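Local coordinates for phosphate transporter (Thermotoga maritima MSB8, PDB 6L85), which probably imports phosphate across the cell membrane by coupling its uptake to the movement of sodium ions, at residues 101-109 and 373-382; 59-67 and 259-268. All coordinates share one frame; numbering follows the deposited sequence.

Interaction 1 (101-109 and 373-382); sequences GYPVSTTHS and NIVISWLLIV. With NA (sodium ion), chain Q; NA (sodium ion), chain R; PO4 (phosphate ion), chain P.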
loop_
_atom_site.group_PDB
_atom_site.type_symbol
_atom_site.label_atom_id
_atom_site.label_comp_id
_atom_site.label_asym_id
_atom_site.label_seq_id
_atom_site.Cartn_x
_atom_site.Cartn_y
_atom_site.Cartn_z
ATOM N N GLY B 101 28.897 11.170 -10.653
ATOM C CA GLY B 101 27.865 10.582 -11.487
ATOM C C GLY B 101 28.076 9.127 -11.842
ATOM O O GLY B 101 27.476 8.641 -12.804
ATOM N N TYR B 102 28.915 8.397 -11.087
ATOM C CA TYR B 102 29.118 7.012 -11.504
ATOM C C TYR B 102 28.219 6.073 -10.711
ATOM O O TYR B 102 28.184 6.140 -9.471
ATOM C CB TYR B 102 30.582 6.609 -11.336
ATOM C CG TYR B 102 31.479 7.183 -12.416
ATOM C CD1 TYR B 102 31.958 8.481 -12.328
ATOM C CD2 TYR B 102 31.826 6.435 -13.538
ATOM C CE1 TYR B 102 32.774 9.021 -13.320
ATOM C CE2 TYR B 102 32.639 6.966 -14.538
ATOM C CZ TYR B 102 33.114 8.255 -14.419
ATOM O OH TYR B 102 33.923 8.784 -15.403
ATOM N N PRO B 103 27.457 5.213 -11.387
ATOM C CA PRO B 103 26.650 4.194 -10.697
ATOM C C PRO B 103 27.538 3.058 -10.199
ATOM O O PRO B 103 28.208 2.394 -10.995
ATOM C CB PRO B 103 25.684 3.713 -11.791
ATOM C CG PRO B 103 26.449 3.937 -13.086
ATOM C CD PRO B 103 27.374 5.109 -12.856
ATOM N N VAL B 104 27.546 2.843 -8.878
ATOM C CA VAL B 104 28.303 1.767 -8.233
ATOM C C VAL B 104 27.350 0.926 -7.374
ATOM O O VAL B 104 26.225 1.327 -7.071
ATOM C CB VAL B 104 29.467 2.297 -7.359
ATOM C CG1 VAL B 104 30.493 3.021 -8.206
ATOM C CG2 VAL B 104 28.946 3.216 -6.249
ATOM N N SER B 105 27.840 -0.233 -6.940
ATOM C CA SER B 105 27.082 -1.108 -6.052
ATOM C C SER B 105 27.336 -0.733 -4.596
ATOM O O SER B 105 28.459 -0.895 -4.094
ATOM C CB SER B 105 27.443 -2.573 -6.271
ATOM O OG SER B 105 26.833 -3.383 -5.273
ATOM N N THR B 106 26.281 -0.264 -3.915
ATOM C CA THR B 106 26.343 0.008 -2.479
ATOM C C THR B 106 26.362 -1.288 -1.680
ATOM O O THR B 106 26.865 -1.309 -0.554
ATOM C CB THR B 106 25.145 0.894 -2.036
ATOM O OG1 THR B 106 23.922 0.131 -2.052
ATOM C CG2 THR B 106 24.967 2.115 -2.972
ATOM N N THR B 107 25.792 -2.362 -2.234
ATOM C CA THR B 107 25.849 -3.663 -1.573
ATOM C C THR B 107 27.281 -4.216 -1.569
ATOM O O THR B 107 27.789 -4.661 -0.525
ATOM C CB THR B 107 24.886 -4.635 -2.268
ATOM O OG1 THR B 107 23.583 -4.032 -2.394
ATOM C CG2 THR B 107 24.784 -5.973 -1.527
ATOM N N HIS B 108 27.945 -4.206 -2.735
ATOM C CA HIS B 108 29.346 -4.624 -2.781
ATOM C C HIS B 108 30.169 -3.785 -1.828
ATOM O O HIS B 108 31.034 -4.310 -1.109
ATOM C CB HIS B 108 29.900 -4.519 -4.206
ATOM C CG HIS B 108 29.307 -5.518 -5.149
ATOM N ND1 HIS B 108 29.785 -5.727 -6.421
ATOM C CD2 HIS B 108 28.272 -6.378 -4.993
ATOM C CE1 HIS B 108 29.073 -6.672 -7.012
ATOM N NE2 HIS B 108 28.137 -7.072 -6.174
ATOM N N SER B 109 29.856 -2.484 -1.758
ATOM C CA SER B 109 30.596 -1.572 -0.893
ATOM C C SER B 109 30.441 -1.951 0.572
ATOM O O SER B 109 31.431 -2.020 1.310
ATOM C CB SER B 109 30.138 -0.135 -1.130
ATOM O OG SER B 109 30.095 0.113 -2.518
ATOM N N ASN B 373 36.226 3.562 -16.847
ATOM C CA ASN B 373 36.155 4.010 -15.457
ATOM C C ASN B 373 35.119 3.217 -14.670
ATOM O O ASN B 373 35.350 2.840 -13.513
ATOM C CB ASN B 373 35.817 5.500 -15.403
ATOM C CG ASN B 373 36.993 6.380 -15.768
ATOM O OD1 ASN B 373 38.049 5.883 -16.132
ATOM N ND2 ASN B 373 36.812 7.698 -15.673
ATOM N N ILE B 374 33.963 2.967 -15.283
ATOM C CA ILE B 374 32.899 2.237 -14.604
ATOM C C ILE B 374 33.354 0.819 -14.290
ATOM O O ILE B 374 33.193 0.331 -13.164
ATOM C CB ILE B 374 31.613 2.252 -15.455
ATOM C CG1 ILE B 374 30.870 3.576 -15.257
ATOM C CG2 ILE B 374 30.721 1.043 -15.132
ATOM C CD1 ILE B 374 29.587 3.679 -16.043
ATOM N N VAL B 375 33.940 0.144 -15.283
ATOM C CA VAL B 375 34.407 -1.224 -15.070
ATOM C C VAL B 375 35.495 -1.267 -13.995
ATOM O O VAL B 375 35.502 -2.162 -13.137
ATOM C CB VAL B 375 34.883 -1.837 -16.400
ATOM C CG1 VAL B 375 35.556 -3.195 -16.165
ATOM C CG2 VAL B 375 33.708 -1.973 -17.356
ATOM N N ILE B 376 36.418 -0.298 -14.014
ATOM C CA ILE B 376 37.471 -0.258 -13.000
ATOM C C ILE B 376 36.856 -0.125 -11.617
ATOM O O ILE B 376 37.205 -0.868 -10.690
ATOM C CB ILE B 376 38.462 0.896 -13.261
ATOM C CG1 ILE B 376 39.141 0.791 -14.631
ATOM C CG2 ILE B 376 39.512 0.958 -12.149
ATOM C CD1 ILE B 376 40.141 -0.219 -14.705
ATOM N N SER B 377 35.970 0.868 -11.449
ATOM C CA SER B 377 35.360 1.118 -10.150
ATOM C C SER B 377 34.631 -0.120 -9.656
ATOM O O SER B 377 34.729 -0.477 -8.475
ATOM C CB SER B 377 34.409 2.321 -10.232
ATOM O OG SER B 377 33.219 1.981 -10.932
ATOM N N TRP B 378 33.932 -0.823 -10.554
ATOM C CA TRP B 378 33.220 -2.019 -10.116
ATOM C C TRP B 378 34.185 -3.117 -9.679
ATOM O O TRP B 378 33.929 -3.815 -8.688
ATOM C CB TRP B 378 32.304 -2.534 -11.217
ATOM C CG TRP B 378 31.165 -1.634 -11.473
ATOM C CD1 TRP B 378 30.936 -0.416 -10.903
ATOM C CD2 TRP B 378 30.086 -1.864 -12.380
ATOM N NE1 TRP B 378 29.773 0.120 -11.391
ATOM C CE2 TRP B 378 29.232 -0.745 -12.304
ATOM C CE3 TRP B 378 29.758 -2.906 -13.251
ATOM C CZ2 TRP B 378 28.069 -0.637 -13.061
ATOM C CZ3 TRP B 378 28.599 -2.799 -14.006
ATOM C CH2 TRP B 378 27.772 -1.671 -13.910
ATOM N N LEU B 379 35.283 -3.318 -10.416
ATOM C CA LEU B 379 36.191 -4.387 -10.001
ATOM C C LEU B 379 36.930 -4.017 -8.721
ATOM O O LEU B 379 37.250 -4.898 -7.924
ATOM C CB LEU B 379 37.174 -4.736 -11.121
ATOM C CG LEU B 379 36.482 -5.306 -12.356
ATOM C CD1 LEU B 379 37.354 -5.167 -13.597
ATOM C CD2 LEU B 379 36.032 -6.748 -12.149
ATOM N N LEU B 380 37.133 -2.722 -8.465
ATOM C CA LEU B 380 37.943 -2.297 -7.331
ATOM C C LEU B 380 37.154 -1.962 -6.071
ATOM O O LEU B 380 37.778 -1.727 -5.027
ATOM C CB LEU B 380 38.781 -1.070 -7.714
ATOM C CG LEU B 380 40.005 -1.359 -8.600
ATOM C CD1 LEU B 380 40.842 -0.108 -8.810
ATOM C CD2 LEU B 380 40.833 -2.430 -7.933
ATOM N N ILE B 381 35.818 -1.905 -6.127
ATOM C CA ILE B 381 35.086 -1.305 -5.005
ATOM C C ILE B 381 35.161 -2.185 -3.757
ATOM O O ILE B 381 35.371 -1.678 -2.647
ATOM C CB ILE B 381 33.630 -0.982 -5.417
ATOM C CG1 ILE B 381 32.906 -0.194 -4.322
ATOM C CG2 ILE B 381 32.837 -2.236 -5.729
ATOM C CD1 ILE B 381 33.343 1.229 -4.196
ATOM N N VAL B 382 35.016 -3.504 -3.901
ATOM C CA VAL B 382 35.081 -4.387 -2.733
ATOM C C VAL B 382 36.430 -4.271 -2.013
ATOM O O VAL B 382 36.436 -4.036 -0.791
ATOM C CB VAL B 382 34.716 -5.814 -3.114
ATOM C CG1 VAL B 382 34.865 -6.732 -1.906
ATOM C CG2 VAL B 382 33.293 -5.875 -3.667
HETATM NA NA NA Q . 24.216 1.946 -7.891
HETATM NA NA NA R . 21.408 -5.161 -2.270
HETATM P P PO4 P . 23.335 -1.777 -5.343
HETATM O O1 PO4 P . 23.687 -1.793 -6.830
HETATM O O2 PO4 P . 24.207 -2.716 -4.535
HETATM O O3 PO4 P . 21.879 -2.211 -5.204
HETATM O O4 PO4 P . 23.559 -0.391 -4.761
HETATM O O HOH W 1 23.179 3.168 -9.651
HETATM O O HOH W 2 21.719 -5.504 -0.047
#
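W378 meets P103 edge-on. Its NE1 donates to P103 O at 2.8 Å with an N-H...O angle of 160°; the oxygen lies in the indole plane and the donor in the carbonyl plane. With CG beside the backbone N (chi1 -69°), the indole leaves helix 368-400 with its nitrogen edge turned to the extended chain before helix 106-121. One turn earlier, the two branches of I374 part: the CG2 methyl lies over one indole face, offset toward the rim, while CG1 reaches the edge of the Y102 ring, 3.5 Å from CD2. CD1, at the end of that second branch, meets P103 CD at 4.1 Å. N373 flanks the outer part of the phenol, its CB 3.6 Å from Y102 CE2 and its amide plane turned 44° against the ring. Farther along, V104 CG1 faces S377 OG at 4.0 Å, but that hydroxyl donates back to I374 O, which also accepts from the backbone N of W378. Past the indole, I381 lays CG1 alongside S109 OG at 3.4 Å, and V382 CG2 touches H108 CB at 3.7 Å. With a phenylalanine in place of W378, P103 O would probably be left without its indole donor and the extended chain would be less firmly fixed. The carbonyl after P103, that of V104, binds a sodium ion together with N21, D22 and T347. Next, S105 caps helix 106-121 through H108 N, and its hydroxyl, the amides of T106 and T107 and both threonine hydroxyls grip a phosphate, while T107 OG1 also binds a second sodium. This is an anion site at a helix N-terminus, flanked by sodium ions, consistent with the substrate site of a sodium-dependent phosphate transporter.

Interaction 2 (59-67 and 259-268); sequences HVSQTIVKG and VANAAGPVAA
This is a buried, apolar helix-helix crossing in the protein interior, where the short helix 58-66 lies against the first turns of helix 260-275. The axes of 59-66 and 260-268 approach to 7.8 Å, their directions 56° apart, and no hydrogen bond passes between them. The backbones come closest at S61 and A260: the CB of A260 butts against the backbone of helix 58-66, 3.3 Å from S61 N, while S61 OG comes alongside at 3.4 Å from A260 CA. That hydroxyl is hydrogen-bonded to G57 O, just before the helix, so it faces A260 and the CB of A263 without needing a polar mate across the interface. V60 CG1 and I64 CG1 close on the same A260 methyl, at 3.6 Å and 3.8 Å. A260, G264 and A268, four residues apart, present a small-xxx-small face to helix 58-66, the pattern that lets transmembrane helices pack closely. G264 is the tight spot: a beta carbon there would run into I64 CG2. I64 turns CG2 opposite its own backbone N, which carries this methyl past G264 CA to P265 CD, at 3.8 Å. P265 has no N-H to bond back to the preceding turn, and helix 260-275 is kinked there. V65 works from the next position: its CG2, beside the backbone N, meets G264 O at 3.2 Å and continues to the CB atoms of A267, at 4.2 Å, and A268. P343 covers V60 and I64, and L289 of helix 286-302 packs on S61 and A263. From the turn that carries A260, N261 points its CB away from helix 58-66, and its ND2 reaches toward the hydroxyls of T106 and T107, on helix 106-121.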
loop_
_atom_site.group_PDB
_atom_site.type_symbol
_atom_site.label_atom_id
_atom_site.label_comp_id
_atom_site.label_asym_id
_atom_site.label_seq_id
_atom_site.Cartn_x
_atom_site.Cartn_y
_atom_site.Cartn_z
ATOM N N HIS B 59 14.797 -9.022 5.900
ATOM C CA HIS B 59 15.337 -10.334 5.548
ATOM C C HIS B 59 16.792 -10.258 5.096
ATOM O O HIS B 59 17.633 -11.032 5.563
ATOM C CB HIS B 59 14.446 -10.968 4.490
ATOM C CG HIS B 59 12.996 -10.928 4.856
ATOM N ND1 HIS B 59 12.466 -11.708 5.866
ATOM C CD2 HIS B 59 11.977 -10.159 4.397
ATOM C CE1 HIS B 59 11.177 -11.444 5.992
ATOM N NE2 HIS B 59 10.853 -10.513 5.108
ATOM N N VAL B 60 17.124 -9.312 4.219
ATOM C CA VAL B 60 18.525 -9.147 3.852
ATOM C C VAL B 60 19.315 -8.476 4.979
ATOM O O VAL B 60 20.533 -8.701 5.110
ATOM C CB VAL B 60 18.634 -8.368 2.521
ATOM C CG1 VAL B 60 20.112 -8.158 2.143
ATOM C CG2 VAL B 60 17.884 -9.102 1.422
ATOM N N SER B 61 18.660 -7.628 5.785
ATOM C CA SER B 61 19.325 -7.025 6.947
ATOM C C SER B 61 19.891 -8.094 7.886
ATOM O O SER B 61 20.974 -7.914 8.470
ATOM C CB SER B 61 18.352 -6.105 7.699
ATOM O OG SER B 61 17.861 -5.068 6.859
ATOM N N GLN B 62 19.177 -9.217 8.043
ATOM C CA GLN B 62 19.707 -10.317 8.853
ATOM C C GLN B 62 21.006 -10.878 8.269
ATOM O O GLN B 62 21.950 -11.194 9.011
ATOM C CB GLN B 62 18.668 -11.425 8.973
ATOM C CG GLN B 62 17.506 -11.078 9.876
ATOM C CD GLN B 62 16.280 -11.856 9.495
ATOM O OE1 GLN B 62 16.391 -12.975 8.968
ATOM N NE2 GLN B 62 15.091 -11.271 9.724
ATOM N N THR B 63 21.078 -11.004 6.938
ATOM C CA THR B 63 22.291 -11.536 6.318
ATOM C C THR B 63 23.456 -10.577 6.489
ATOM O O THR B 63 24.577 -10.996 6.786
ATOM C CB THR B 63 22.044 -11.821 4.845
ATOM O OG1 THR B 63 20.923 -12.701 4.729
ATOM C CG2 THR B 63 23.287 -12.478 4.203
ATOM N N ILE B 64 23.214 -9.282 6.315
ATOM C CA ILE B 64 24.285 -8.321 6.570
ATOM C C ILE B 64 24.762 -8.430 8.019
ATOM O O ILE B 64 25.960 -8.293 8.305
ATOM C CB ILE B 64 23.833 -6.888 6.221
ATOM C CG1 ILE B 64 23.531 -6.785 4.722
ATOM C CG2 ILE B 64 24.887 -5.851 6.636
ATOM C CD1 ILE B 64 24.695 -7.126 3.808
ATOM N N VAL B 65 23.844 -8.689 8.959
ATOM C CA VAL B 65 24.268 -8.724 10.357
ATOM C C VAL B 65 25.149 -9.954 10.639
ATOM O O VAL B 65 26.181 -9.840 11.312
ATOM C CB VAL B 65 23.054 -8.643 11.303
ATOM C CG1 VAL B 65 23.455 -9.026 12.722
ATOM C CG2 VAL B 65 22.482 -7.211 11.309
ATOM N N LYS B 66 24.796 -11.137 10.119
ATOM C CA LYS B 66 25.641 -12.283 10.470
ATOM C C LYS B 66 26.091 -13.155 9.295
ATOM O O LYS B 66 26.484 -14.305 9.515
ATOM C CB LYS B 66 24.945 -13.157 11.516
ATOM C CG LYS B 66 23.595 -13.694 11.105
ATOM C CD LYS B 66 23.074 -14.647 12.181
ATOM C CE LYS B 66 23.447 -14.158 13.581
ATOM N NZ LYS B 66 23.409 -15.252 14.596
ATOM N N GLY B 67 26.123 -12.638 8.072
ATOM C CA GLY B 67 26.496 -13.480 6.941
ATOM C C GLY B 67 27.857 -13.168 6.351
ATOM O O GLY B 67 28.354 -13.910 5.496
ATOM N N VAL B 259 17.853 -1.660 1.815
ATOM C CA VAL B 259 17.849 -0.974 3.110
ATOM C C VAL B 259 18.819 -1.671 4.055
ATOM O O VAL B 259 19.467 -1.014 4.868
ATOM C CB VAL B 259 16.427 -0.846 3.718
ATOM C CG1 VAL B 259 15.875 -2.205 4.203
ATOM C CG2 VAL B 259 16.432 0.204 4.878
ATOM N N ALA B 260 18.995 -2.984 3.897
ATOM C CA ALA B 260 20.001 -3.744 4.642
ATOM C C ALA B 260 21.387 -3.106 4.628
ATOM O O ALA B 260 22.100 -3.197 5.630
ATOM C CB ALA B 260 20.109 -5.171 4.095
ATOM N N ASN B 261 21.789 -2.454 3.532
ATOM C CA ASN B 261 23.162 -1.949 3.492
ATOM C C ASN B 261 23.407 -0.853 4.519
ATOM O O ASN B 261 24.568 -0.591 4.880
ATOM C CB ASN B 261 23.529 -1.447 2.098
ATOM C CG ASN B 261 23.278 -2.482 1.024
ATOM O OD1 ASN B 261 23.203 -3.699 1.301
ATOM N ND2 ASN B 261 23.171 -2.024 -0.205
ATOM N N ALA B 262 22.343 -0.212 4.998
ATOM C CA ALA B 262 22.448 0.721 6.113
ATOM C C ALA B 262 21.853 0.171 7.399
ATOM O O ALA B 262 22.398 0.421 8.477
ATOM C CB ALA B 262 21.774 2.050 5.764
ATOM N N ALA B 263 20.775 -0.614 7.304
ATOM C CA ALA B 263 20.051 -1.072 8.484
ATOM C C ALA B 263 20.733 -2.255 9.170
ATOM O O ALA B 263 20.592 -2.404 10.395
ATOM C CB ALA B 263 18.604 -1.432 8.117
ATOM N N GLY B 264 21.417 -3.126 8.418
ATOM C CA GLY B 264 22.163 -4.212 9.008
ATOM C C GLY B 264 23.236 -3.737 9.969
ATOM O O GLY B 264 23.253 -4.126 11.138
ATOM N N PRO B 265 24.142 -2.860 9.516
ATOM C CA PRO B 265 25.170 -2.366 10.455
ATOM C C PRO B 265 24.581 -1.643 11.648
ATOM O O PRO B 265 25.018 -1.873 12.792
ATOM C CB PRO B 265 26.038 -1.449 9.574
ATOM C CG PRO B 265 25.883 -2.026 8.177
ATOM C CD PRO B 265 24.412 -2.423 8.128
ATOM N N VAL B 266 23.563 -0.801 11.416
ATOM C CA VAL B 266 22.919 -0.094 12.523
ATOM C C VAL B 266 22.271 -1.089 13.482
ATOM O O VAL B 266 22.371 -0.945 14.704
ATOM C CB VAL B 266 21.892 0.936 12.002
ATOM C CG1 VAL B 266 21.070 1.531 13.183
ATOM C CG2 VAL B 266 22.570 2.038 11.212
ATOM N N ALA B 267 21.554 -2.081 12.945
ATOM C CA ALA B 267 20.952 -3.103 13.801
ATOM C C ALA B 267 22.005 -3.826 14.637
ATOM O O ALA B 267 21.764 -4.154 15.805
ATOM C CB ALA B 267 20.187 -4.132 12.964
ATOM N N ALA B 268 23.167 -4.112 14.054
ATOM C CA ALA B 268 24.192 -4.800 14.828
ATOM C C ALA B 268 24.626 -3.937 16.007
ATOM O O ALA B 268 24.800 -4.439 17.132
ATOM C CB ALA B 268 25.380 -5.178 13.936
#

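How the interactions relate
Interaction 2 is wholly buried, whereas interaction 1 is only partly so, running from the surface at N373 to the ion site around V104. Their centres lie about 20 Å apart. Interaction 1 joins the loop and first turn of helix 106-121 to helix 368-400; interaction 2 joins helices 58-66 and 260-275. The chemistry differs accordingly. Interaction 1 mixes an indole-to-carbonyl bond and aromatic edges with a loop and helix N-terminus that carry sodium and phosphate ligands; interaction 2 is close contact of small and branched apolar residues. They touch through N261, whose ND2 lies 2.9 Å from T106 OG1, a probable hydrogen bond, and probably bonds T107 OG1 too, so helix 260-275 reaches the phosphate-binding hydroxyls.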